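PDB 3CHJ: alpha-14 giardin from Giardia lamblia, which probably serves as a calcium-regulated structural link between the phospholipid bilayer and the underlying axoneme, as an annexin that binds calcium and phosphatidylserine. Local coordinates for residues T178-W189 with A219-G227; R157-D168 with R191-D200. One frame throughout, in Å; residues are numbered along the deposited sequence.

Interactions 1 and 2 use the two ends of helix 186-195 in the all-helical annexin fold: 186-189 belong to interaction 1, 191-195 to interaction 2. Their centres lie about 18 Å apart, and they touch where Val221 CG2 packs 3.7 Å from Phe193 CZ. Interaction 1 is the more buried but the smaller, joining the loop that follows helix 162-177 to the end of helix 217-224 through a calcium ion and a tryptophan-phenylalanine pair. Interaction 2, larger and only partly buried, contains no metal: arginines, a tyrosine hydroxyl and two aspartates join the chain ahead of helix 162-177 and its first turns to the end of helix 186-195, the turn after it and the start of helix 198-211.

Interaction 1: T178-W189 with A219-G227; sequences TKGVKKDEVSTW and AGVEDEFQG. With CA (calcium ion), chain B.
Glu224 and Trp189 meet beside a calcium ion at an interhelical loop site of the annexin fold. Here, much as in the type II sites of the family, a loop supplies most of the ligands and an acidic residue some forty positions downstream completes the grip. Glu224 binds with both oxygens, OE1 and OE2 each 2.5 Å from calcium, while Thr178 O and OG1, Gly180 O and Glu185 OE1 approach from the loop; Ala175 O adds another ligand. Glutamate suits the place because its charge probably offsets that of the ion. With CG anti to the backbone N, a bend at chi2 (79°) turns the carboxylate to the metal. Its OE2 also accepts, on the anti side, the indole N-H of Trp189: NE1 to OE2 is 3.0 Å, so two partners fix the rotation of the group.

Packing is tightest behind the carboxylate. Phe225 sets its edge on one face of Trp189 in a T-shaped stack, planes 66° apart, with CZ 3.6 Å from CD2, while Glu224 CG covers a face of Phe225. Val181 CG2 closes on Phe225 CE1 at 3.5 Å. The solvent side is looser. Gly180, whose positive phi (81°) comes easily without a side chain, meets helix 217-224 partly through water: its N donates to a water at 2.8 Å, which in turn donates to Asp223 O and Glu224 O.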
loop_
_atom_site.group_PDB
_atom_site.type_symbol
_atom_site.label_atom_id
_atom_site.label_comp_id
_atom_site.label_asym_id
_atom_site.label_seq_id
_atom_site.Cartn_x
_atom_site.Cartn_y
_atom_site.Cartn_z
ATOM N N THR A 178 21.245 20.483 5.860
ATOM C CA THR A 178 20.833 21.767 5.272
ATOM C C THR A 178 19.317 21.934 5.244
ATOM O O THR A 178 18.579 20.993 4.890
ATOM C CB THR A 178 21.342 21.922 3.835
ATOM O OG1 THR A 178 20.782 20.872 3.022
ATOM C CG2 THR A 178 22.870 21.847 3.767
ATOM N N LYS A 179 18.849 23.129 5.608
ATOM C CA LYS A 179 17.429 23.448 5.561
ATOM C C LYS A 179 16.932 23.473 4.116
ATOM O O LYS A 179 17.469 24.198 3.274
ATOM C CB LYS A 179 17.165 24.793 6.240
ATOM C CG LYS A 179 15.699 25.123 6.437
ATOM C CD LYS A 179 15.527 26.549 6.951
ATOM C CE LYS A 179 15.923 26.652 8.422
ATOM N NZ LYS A 179 15.803 28.045 8.955
ATOM N N GLY A 180 15.920 22.657 3.834
ATOM C CA GLY A 180 15.346 22.567 2.489
ATOM C C GLY A 180 16.165 21.662 1.570
ATOM O O GLY A 180 17.346 21.405 1.827
ATOM N N VAL A 181 15.538 21.166 0.503
ATOM C CA VAL A 181 16.240 20.340 -0.476
ATOM C C VAL A 181 16.976 21.263 -1.435
ATOM O O VAL A 181 16.346 21.962 -2.239
ATOM C CB VAL A 181 15.264 19.428 -1.270
ATOM C CG1 VAL A 181 16.009 18.601 -2.299
ATOM C CG2 VAL A 181 14.459 18.524 -0.312
ATOM N N LYS A 182 18.299 21.274 -1.332
ATOM C CA LYS A 182 19.142 22.052 -2.239
ATOM C C LYS A 182 19.252 21.363 -3.596
ATOM O O LYS A 182 19.022 20.159 -3.713
ATOM C CB LYS A 182 20.529 22.290 -1.626
ATOM C CG LYS A 182 20.505 22.872 -0.208
ATOM C CD LYS A 182 19.762 24.194 -0.146
ATOM C CE LYS A 182 19.938 24.856 1.208
ATOM N NZ LYS A 182 19.133 26.114 1.294
ATOM N N LYS A 183 19.614 22.132 -4.620
ATOM C CA LYS A 183 19.687 21.610 -5.983
ATOM C C LYS A 183 20.591 20.382 -6.120
ATOM O O LYS A 183 20.269 19.450 -6.866
ATOM C CB LYS A 183 20.107 22.717 -6.967
ATOM C CG LYS A 183 21.352 23.494 -6.547
ATOM C CD LYS A 183 21.889 24.383 -7.673
ATOM C CE LYS A 183 23.280 24.892 -7.337
ATOM N NZ LYS A 183 24.190 23.784 -6.935
ATOM N N ASP A 184 21.705 20.380 -5.386
ATOM C CA ASP A 184 22.700 19.310 -5.449
ATOM C C ASP A 184 22.261 18.095 -4.634
ATOM O O ASP A 184 22.870 17.025 -4.724
ATOM C CB ASP A 184 24.056 19.810 -4.920
ATOM C CG ASP A 184 24.010 20.173 -3.436
ATOM O OD1 ASP A 184 23.244 21.089 -3.077
ATOM O OD2 ASP A 184 24.748 19.554 -2.627
ATOM N N GLU A 185 21.198 18.265 -3.848
ATOM C CA GLU A 185 20.697 17.201 -2.979
ATOM C C GLU A 185 19.591 16.352 -3.610
ATOM O O GLU A 185 19.330 15.236 -3.149
ATOM C CB GLU A 185 20.218 17.796 -1.653
ATOM C CG GLU A 185 21.374 18.517 -0.923
ATOM C CD GLU A 185 20.970 19.352 0.273
ATOM O OE1 GLU A 185 19.768 19.461 0.600
ATOM O OE2 GLU A 185 21.890 19.927 0.902
ATOM N N VAL A 186 18.953 16.873 -4.657
ATOM C CA VAL A 186 17.829 16.166 -5.293
ATOM C C VAL A 186 18.266 14.771 -5.705
ATOM O O VAL A 186 17.623 13.766 -5.362
ATOM C CB VAL A 186 17.281 16.931 -6.523
ATOM C CG1 VAL A 186 16.244 16.099 -7.264
ATOM C CG2 VAL A 186 16.673 18.257 -6.093
ATOM N N SER A 187 19.386 14.706 -6.427
ATOM C CA SER A 187 19.907 13.437 -6.900
ATOM C C SER A 187 20.206 12.431 -5.788
ATOM O O SER A 187 19.956 11.246 -5.953
ATOM C CB SER A 187 21.136 13.659 -7.798
ATOM O OG SER A 187 22.205 14.206 -7.060
ATOM N N THR A 188 20.746 12.893 -4.661
ATOM C CA THR A 188 21.036 12.003 -3.529
ATOM C C THR A 188 19.761 11.333 -3.003
ATOM O O THR A 188 19.697 10.109 -2.803
ATOM C CB THR A 188 21.687 12.805 -2.394
ATOM O OG1 THR A 188 22.889 13.423 -2.897
ATOM C CG2 THR A 188 22.001 11.937 -1.195
ATOM N N TRP A 189 18.748 12.153 -2.771
ATOM C CA TRP A 189 17.512 11.625 -2.209
ATOM C C TRP A 189 16.843 10.630 -3.147
ATOM O O TRP A 189 16.336 9.592 -2.715
ATOM C CB TRP A 189 16.546 12.753 -1.907
ATOM C CG TRP A 189 16.865 13.567 -0.668
ATOM C CD1 TRP A 189 17.229 14.882 -0.626
ATOM C CD2 TRP A 189 16.799 13.124 0.697
ATOM N NE1 TRP A 189 17.378 15.298 0.681
ATOM C CE2 TRP A 189 17.161 14.227 1.511
ATOM C CE3 TRP A 189 16.494 11.897 1.309
ATOM C CZ2 TRP A 189 17.193 14.143 2.916
ATOM C CZ3 TRP A 189 16.538 11.799 2.704
ATOM C CH2 TRP A 189 16.895 12.921 3.495
ATOM N N ALA A 219 14.362 10.211 11.001
ATOM C CA ALA A 219 14.251 11.533 11.612
ATOM C C ALA A 219 14.789 12.633 10.687
ATOM O O ALA A 219 14.248 13.739 10.655
ATOM C CB ALA A 219 14.970 11.542 12.973
ATOM N N GLY A 220 15.853 12.309 9.933
ATOM C CA GLY A 220 16.418 13.215 8.938
ATOM C C GLY A 220 15.442 13.497 7.802
ATOM O O GLY A 220 15.358 14.612 7.312
ATOM N N VAL A 221 14.679 12.482 7.410
ATOM C CA VAL A 221 13.615 12.663 6.409
ATOM C C VAL A 221 12.596 13.668 6.913
ATOM O O VAL A 221 12.174 14.573 6.178
ATOM C CB VAL A 221 12.929 11.319 6.061
ATOM C CG1 VAL A 221 11.595 11.565 5.341
ATOM C CG2 VAL A 221 13.862 10.463 5.200
ATOM N N GLU A 222 12.228 13.531 8.199
ATOM C CA GLU A 222 11.254 14.418 8.804
ATOM C C GLU A 222 11.783 15.850 8.810
ATOM O O GLU A 222 11.043 16.767 8.505
ATOM C CB GLU A 222 10.903 13.953 10.227
ATOM C CG GLU A 222 10.140 12.627 10.261
ATOM C CD GLU A 222 10.457 11.704 11.451
ATOM O OE1 GLU A 222 10.686 12.191 12.597
ATOM O OE2 GLU A 222 10.465 10.458 11.230
ATOM N N ASP A 223 13.071 16.028 9.111
ATOM C CA ASP A 223 13.690 17.357 9.103
ATOM C C ASP A 223 13.591 17.982 7.716
ATOM O O ASP A 223 13.256 19.159 7.573
ATOM C CB ASP A 223 15.168 17.298 9.502
ATOM C CG ASP A 223 15.379 16.958 10.961
ATOM O OD1 ASP A 223 14.410 16.974 11.745
ATOM O OD2 ASP A 223 16.538 16.669 11.320
ATOM N N GLU A 224 13.861 17.168 6.700
ATOM C CA GLU A 224 14.086 17.668 5.331
ATOM C C GLU A 224 12.819 18.027 4.571
ATOM O O GLU A 224 12.812 18.974 3.767
ATOM C CB GLU A 224 14.897 16.646 4.518
ATOM C CG GLU A 224 15.237 17.083 3.074
ATOM C CD GLU A 224 16.406 18.071 2.976
ATOM O OE1 GLU A 224 16.542 18.969 3.838
ATOM O OE2 GLU A 224 17.193 17.963 2.019
ATOM N N PHE A 225 11.772 17.248 4.794
ATOM C CA PHE A 225 10.591 17.318 3.947
ATOM C C PHE A 225 9.363 17.718 4.724
ATOM O O PHE A 225 9.322 17.588 5.940
ATOM C CB PHE A 225 10.338 15.953 3.319
ATOM C CG PHE A 225 11.438 15.483 2.393
ATOM C CD1 PHE A 225 11.585 16.062 1.136
ATOM C CD2 PHE A 225 12.317 14.468 2.771
ATOM C CE1 PHE A 225 12.601 15.622 0.245
ATOM C CE2 PHE A 225 13.335 14.024 1.894
ATOM C CZ PHE A 225 13.473 14.620 0.627
ATOM N N GLN A 226 8.366 18.201 3.991
ATOM C CA GLN A 226 7.051 18.483 4.545
ATOM C C GLN A 226 5.952 18.000 3.603
ATOM O O GLN A 226 6.221 17.623 2.460
ATOM C CB GLN A 226 6.884 19.983 4.852
ATOM C CG GLN A 226 6.751 20.835 3.598
ATOM C CD GLN A 226 6.600 22.291 3.957
ATOM O OE1 GLN A 226 7.559 22.922 4.412
ATOM N NE2 GLN A 226 5.389 22.823 3.797
ATOM N N GLY A 227 4.707 18.009 4.070
ATOM C CA GLY A 227 3.589 17.664 3.209
ATOM C C GLY A 227 3.710 16.268 2.617
ATOM O O GLY A 227 4.221 15.348 3.280
HETATM CA CA CA B . 18.714 19.715 2.861
HETATM O O HOH W 1 13.976 21.344 5.444
#

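Interaction 2: R157-D168 with R191-D200; sequences RIPRDTHELEED and RIFATYTRAD
Arg157 reaches into the turn between two helices of the annexin bundle, where the carbonyls of Phe193 to Tyr196, ending helix 186-195 and just past it, gather round it. Its chain runs extended from CG to NE. CB lies 3.7 Å from Thr195 O, and CG and CD run past Tyr196 O, CD at 3.2 Å. NE passes Ala194 O at 3.7 Å, and this same oxygen lies over one face of the guanidinium, above CZ. At the tip NH1 donates to Tyr196 O at 2.8 Å, nearly straight (166°) and on a lone pair, while NH1 and NH2 together hold Phe193 O end-on. Arginine suits this spot: its planar array of N-H groups can serve several carbonyls at once.

Arg160 N donates to the syn lone pair of Asp200 OD2, Tyr196 CE1 lies over one face of the Arg160 guanidinium, toward its rim, with planes 26° apart, and NH2 donates to Thr195 OG1 at 2.8 Å. Beyond, Asp161 and Glu164 form the capping box that starts helix 162-177, and Leu165 CD1 packs 3.8 Å from Tyr196 CE2. Asp168 divides its oxygens: OD2 accepts from Tyr196 OH at 2.6 Å on its anti lone pair, and OD1 forms a salt bridge with Arg191, whose NE and NH2 grip it side-on from one face of the carboxylate, NH2 at 2.8 Å.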
loop_
_atom_site.group_PDB
_atom_site.type_symbol
_atom_site.label_atom_id
_atom_site.label_comp_id
_atom_site.label_asym_id
_atom_site.label_seq_id
_atom_site.Cartn_x
_atom_site.Cartn_y
_atom_site.Cartn_z
ATOM N N ARG A 157 15.773 -1.403 -8.963
ATOM C CA ARG A 157 16.551 -1.372 -7.740
ATOM C C ARG A 157 17.665 -2.399 -7.873
ATOM O O ARG A 157 17.407 -3.598 -7.979
ATOM C CB ARG A 157 15.658 -1.677 -6.542
ATOM C CG ARG A 157 14.681 -0.550 -6.233
ATOM C CD ARG A 157 13.818 -0.892 -5.040
ATOM N NE ARG A 157 12.795 0.142 -4.859
ATOM C CZ ARG A 157 12.983 1.300 -4.228
ATOM N NH1 ARG A 157 14.136 1.590 -3.635
ATOM N NH2 ARG A 157 11.974 2.180 -4.146
ATOM N N ILE A 158 18.900 -1.917 -7.882
ATOM C CA ILE A 158 20.051 -2.776 -8.170
ATOM C C ILE A 158 21.070 -2.766 -7.019
ATOM O O ILE A 158 21.283 -1.719 -6.404
ATOM C CB ILE A 158 20.728 -2.410 -9.536
ATOM C CG1 ILE A 158 21.513 -1.078 -9.482
ATOM C CG2 ILE A 158 19.711 -2.468 -10.702
ATOM C CD1 ILE A 158 20.762 0.185 -9.046
ATOM N N PRO A 159 21.679 -3.935 -6.716
ATOM C CA PRO A 159 22.663 -4.011 -5.632
ATOM C C PRO A 159 23.876 -3.110 -5.806
ATOM O O PRO A 159 24.288 -2.806 -6.930
ATOM C CB PRO A 159 23.077 -5.490 -5.627
ATOM C CG PRO A 159 21.926 -6.202 -6.267
ATOM C CD PRO A 159 21.471 -5.256 -7.338
ATOM N N ARG A 160 24.422 -2.678 -4.671
ATOM C CA ARG A 160 25.565 -1.769 -4.608
ATOM C C ARG A 160 26.554 -2.338 -3.618
ATOM O O ARG A 160 26.180 -3.140 -2.759
ATOM C CB ARG A 160 25.135 -0.406 -4.080
ATOM C CG ARG A 160 24.439 0.430 -5.076
ATOM C CD ARG A 160 23.771 1.568 -4.346
ATOM N NE ARG A 160 23.392 2.623 -5.282
ATOM C CZ ARG A 160 22.277 2.634 -5.991
ATOM N NH1 ARG A 160 21.390 1.643 -5.889
ATOM N NH2 ARG A 160 22.054 3.645 -6.816
ATOM N N ASP A 161 27.804 -1.909 -3.711
ATOM C CA ASP A 161 28.797 -2.316 -2.714
ATOM C C ASP A 161 28.877 -1.335 -1.546
ATOM O O ASP A 161 28.338 -0.219 -1.610
ATOM C CB ASP A 161 30.172 -2.564 -3.354
ATOM C CG ASP A 161 30.698 -1.366 -4.119
ATOM O OD1 ASP A 161 30.591 -0.216 -3.630
ATOM O OD2 ASP A 161 31.242 -1.580 -5.230
ATOM N N THR A 162 29.538 -1.765 -0.466
ATOM C CA THR A 162 29.647 -0.956 0.738
ATOM C C THR A 162 30.281 0.414 0.479
ATOM O O THR A 162 29.882 1.406 1.084
ATOM C CB THR A 162 30.366 -1.730 1.856
ATOM O OG1 THR A 162 29.648 -2.944 2.101
ATOM C CG2 THR A 162 30.442 -0.927 3.142
ATOM N N HIS A 163 31.263 0.483 -0.429
ATOM C CA HIS A 163 31.888 1.769 -0.773
ATOM C C HIS A 163 30.873 2.807 -1.259
ATOM O O HIS A 163 30.919 3.965 -0.843
ATOM C CB HIS A 163 33.013 1.603 -1.814
ATOM C CG HIS A 163 33.676 2.898 -2.205
ATOM N ND1 HIS A 163 34.535 3.578 -1.369
ATOM C CD2 HIS A 163 33.597 3.636 -3.339
ATOM C CE1 HIS A 163 34.952 4.681 -1.967
ATOM N NE2 HIS A 163 34.399 4.739 -3.165
ATOM N N GLU A 164 29.966 2.377 -2.130
ATOM C CA GLU A 164 28.936 3.271 -2.657
ATOM C C GLU A 164 28.000 3.731 -1.542
ATOM O O GLU A 164 27.605 4.888 -1.506
ATOM C CB GLU A 164 28.156 2.584 -3.778
ATOM C CG GLU A 164 29.017 2.204 -4.989
ATOM C CD GLU A 164 28.294 1.283 -5.969
ATOM O OE1 GLU A 164 28.382 0.028 -5.840
ATOM O OE2 GLU A 164 27.646 1.822 -6.888
ATOM N N LEU A 165 27.699 2.828 -0.616
ATOM C CA LEU A 165 26.873 3.177 0.541
ATOM C C LEU A 165 27.565 4.188 1.425
ATOM O O LEU A 165 26.928 5.129 1.893
ATOM C CB LEU A 165 26.472 1.941 1.346
ATOM C CG LEU A 165 25.148 1.266 0.989
ATOM C CD1 LEU A 165 25.117 0.854 -0.465
ATOM C CD2 LEU A 165 24.924 0.059 1.898
ATOM N N GLU A 166 28.871 4.005 1.660
ATOM C CA GLU A 166 29.635 4.985 2.434
ATOM C C GLU A 166 29.603 6.376 1.791
ATOM O O GLU A 166 29.439 7.381 2.488
ATOM C CB GLU A 166 31.089 4.534 2.647
ATOM C CG GLU A 166 31.261 3.212 3.405
ATOM C CD GLU A 166 31.092 3.329 4.925
ATOM O OE1 GLU A 166 30.798 4.440 5.430
ATOM O OE2 GLU A 166 31.262 2.289 5.612
ATOM N N GLU A 167 29.749 6.434 0.462
ATOM C CA GLU A 167 29.691 7.698 -0.265
ATOM C C GLU A 167 28.319 8.357 -0.142
ATOM O O GLU A 167 28.228 9.545 0.141
ATOM C CB GLU A 167 30.005 7.478 -1.742
ATOM C CG GLU A 167 31.433 7.049 -2.048
ATOM C CD GLU A 167 31.632 6.768 -3.541
ATOM O OE1 GLU A 167 30.906 5.918 -4.107
ATOM O OE2 GLU A 167 32.521 7.401 -4.153
ATOM N N ASP A 168 27.263 7.577 -0.378
ATOM C CA ASP A 168 25.895 8.100 -0.272
ATOM C C ASP A 168 25.526 8.494 1.150
ATOM O O ASP A 168 24.718 9.405 1.351
ATOM C CB ASP A 168 24.885 7.086 -0.794
ATOM C CG ASP A 168 24.935 6.942 -2.290
ATOM O OD1 ASP A 168 25.504 7.842 -2.966
ATOM O OD2 ASP A 168 24.400 5.929 -2.783
ATOM N N ARG A 191 18.259 8.902 -5.747
ATOM C CA ARG A 191 19.068 7.718 -5.951
ATOM C C ARG A 191 18.869 6.712 -4.807
ATOM O O ARG A 191 18.630 5.529 -5.035
ATOM C CB ARG A 191 20.546 8.100 -6.118
ATOM C CG ARG A 191 21.440 6.888 -6.300
ATOM C CD ARG A 191 22.900 7.239 -6.620
ATOM N NE ARG A 191 23.571 7.975 -5.550
ATOM C CZ ARG A 191 23.745 9.291 -5.532
ATOM N NH1 ARG A 191 23.307 10.031 -6.534
ATOM N NH2 ARG A 191 24.368 9.864 -4.513
ATOM N N ILE A 192 18.940 7.200 -3.567
ATOM C CA ILE A 192 18.829 6.292 -2.437
ATOM C C ILE A 192 17.418 5.713 -2.351
ATOM O O ILE A 192 17.225 4.489 -2.311
ATOM C CB ILE A 192 19.199 6.994 -1.128
ATOM C CG1 ILE A 192 20.695 7.395 -1.152
ATOM C CG2 ILE A 192 18.918 6.067 0.046
ATOM C CD1 ILE A 192 21.081 8.379 -0.048
ATOM N N PHE A 193 16.421 6.588 -2.333
ATOM C CA PHE A 193 15.084 6.106 -2.031
ATOM C C PHE A 193 14.393 5.421 -3.199
ATOM O O PHE A 193 13.527 4.545 -2.981
ATOM C CB PHE A 193 14.227 7.229 -1.441
ATOM C CG PHE A 193 14.560 7.534 -0.003
ATOM C CD1 PHE A 193 15.729 8.237 0.337
ATOM C CD2 PHE A 193 13.719 7.095 1.029
ATOM C CE1 PHE A 193 16.050 8.486 1.679
ATOM C CE2 PHE A 193 14.045 7.348 2.369
ATOM C CZ PHE A 193 15.176 8.041 2.693
ATOM N N ALA A 194 14.798 5.758 -4.426
ATOM C CA ALA A 194 14.187 5.113 -5.595
ATOM C C ALA A 194 14.933 3.889 -6.104
ATOM O O ALA A 194 14.307 3.010 -6.711
ATOM C CB ALA A 194 14.009 6.101 -6.742
ATOM N N THR A 195 16.259 3.841 -5.898
ATOM C CA THR A 195 17.081 2.805 -6.555
ATOM C C THR A 195 17.810 1.827 -5.626
ATOM O O THR A 195 18.370 0.827 -6.100
ATOM C CB THR A 195 18.087 3.388 -7.607
ATOM O OG1 THR A 195 19.264 3.883 -6.953
ATOM C CG2 THR A 195 17.452 4.499 -8.436
ATOM N N TYR A 196 17.810 2.088 -4.317
ATOM C CA TYR A 196 18.429 1.098 -3.409
ATOM C C TYR A 196 17.575 -0.159 -3.292
ATOM O O TYR A 196 16.338 -0.109 -3.296
ATOM C CB TYR A 196 18.635 1.675 -2.006
ATOM C CG TYR A 196 19.977 2.332 -1.776
ATOM C CD1 TYR A 196 20.549 3.170 -2.727
ATOM C CD2 TYR A 196 20.662 2.138 -0.557
ATOM C CE1 TYR A 196 21.788 3.794 -2.485
ATOM C CE2 TYR A 196 21.874 2.741 -0.332
ATOM C CZ TYR A 196 22.431 3.561 -1.300
ATOM O OH TYR A 196 23.646 4.159 -1.030
ATOM N N THR A 197 18.240 -1.305 -3.196
ATOM C CA THR A 197 17.578 -2.516 -2.757
ATOM C C THR A 197 17.208 -2.458 -1.274
ATOM O O THR A 197 17.770 -1.650 -0.500
ATOM C CB THR A 197 18.480 -3.763 -2.968
ATOM O OG1 THR A 197 19.665 -3.620 -2.179
ATOM C CG2 THR A 197 18.877 -3.899 -4.437
ATOM N N ARG A 198 16.297 -3.339 -0.864
ATOM C CA ARG A 198 15.935 -3.459 0.550
ATOM C C ARG A 198 17.172 -3.743 1.411
ATOM O O ARG A 198 17.365 -3.102 2.437
ATOM C CB ARG A 198 14.876 -4.535 0.761
ATOM C CG ARG A 198 14.683 -4.934 2.227
ATOM C CD ARG A 198 13.349 -5.621 2.506
ATOM N NE ARG A 198 12.201 -4.775 2.174
ATOM C CZ ARG A 198 11.419 -4.982 1.121
ATOM N NH1 ARG A 198 11.638 -6.020 0.313
ATOM N NH2 ARG A 198 10.388 -4.176 0.883
ATOM N N ALA A 199 18.015 -4.678 0.967
ATOM C CA ALA A 199 19.197 -5.046 1.762
ATOM C C ALA A 199 20.145 -3.870 1.920
ATOM O O ALA A 199 20.628 -3.582 3.034
ATOM C CB ALA A 199 19.917 -6.231 1.119
ATOM N N ASP A 200 20.408 -3.166 0.818
ATOM C CA ASP A 200 21.274 -1.980 0.872
ATOM C C ASP A 200 20.672 -0.828 1.675
ATOM O O ASP A 200 21.395 -0.109 2.362
ATOM C CB ASP A 200 21.674 -1.511 -0.521
ATOM C CG ASP A 200 22.631 -2.472 -1.205
ATOM O OD1 ASP A 200 23.231 -3.301 -0.476
ATOM O OD2 ASP A 200 22.783 -2.382 -2.446
HETATM O O HOH W 2 21.148 -0.924 -3.787
#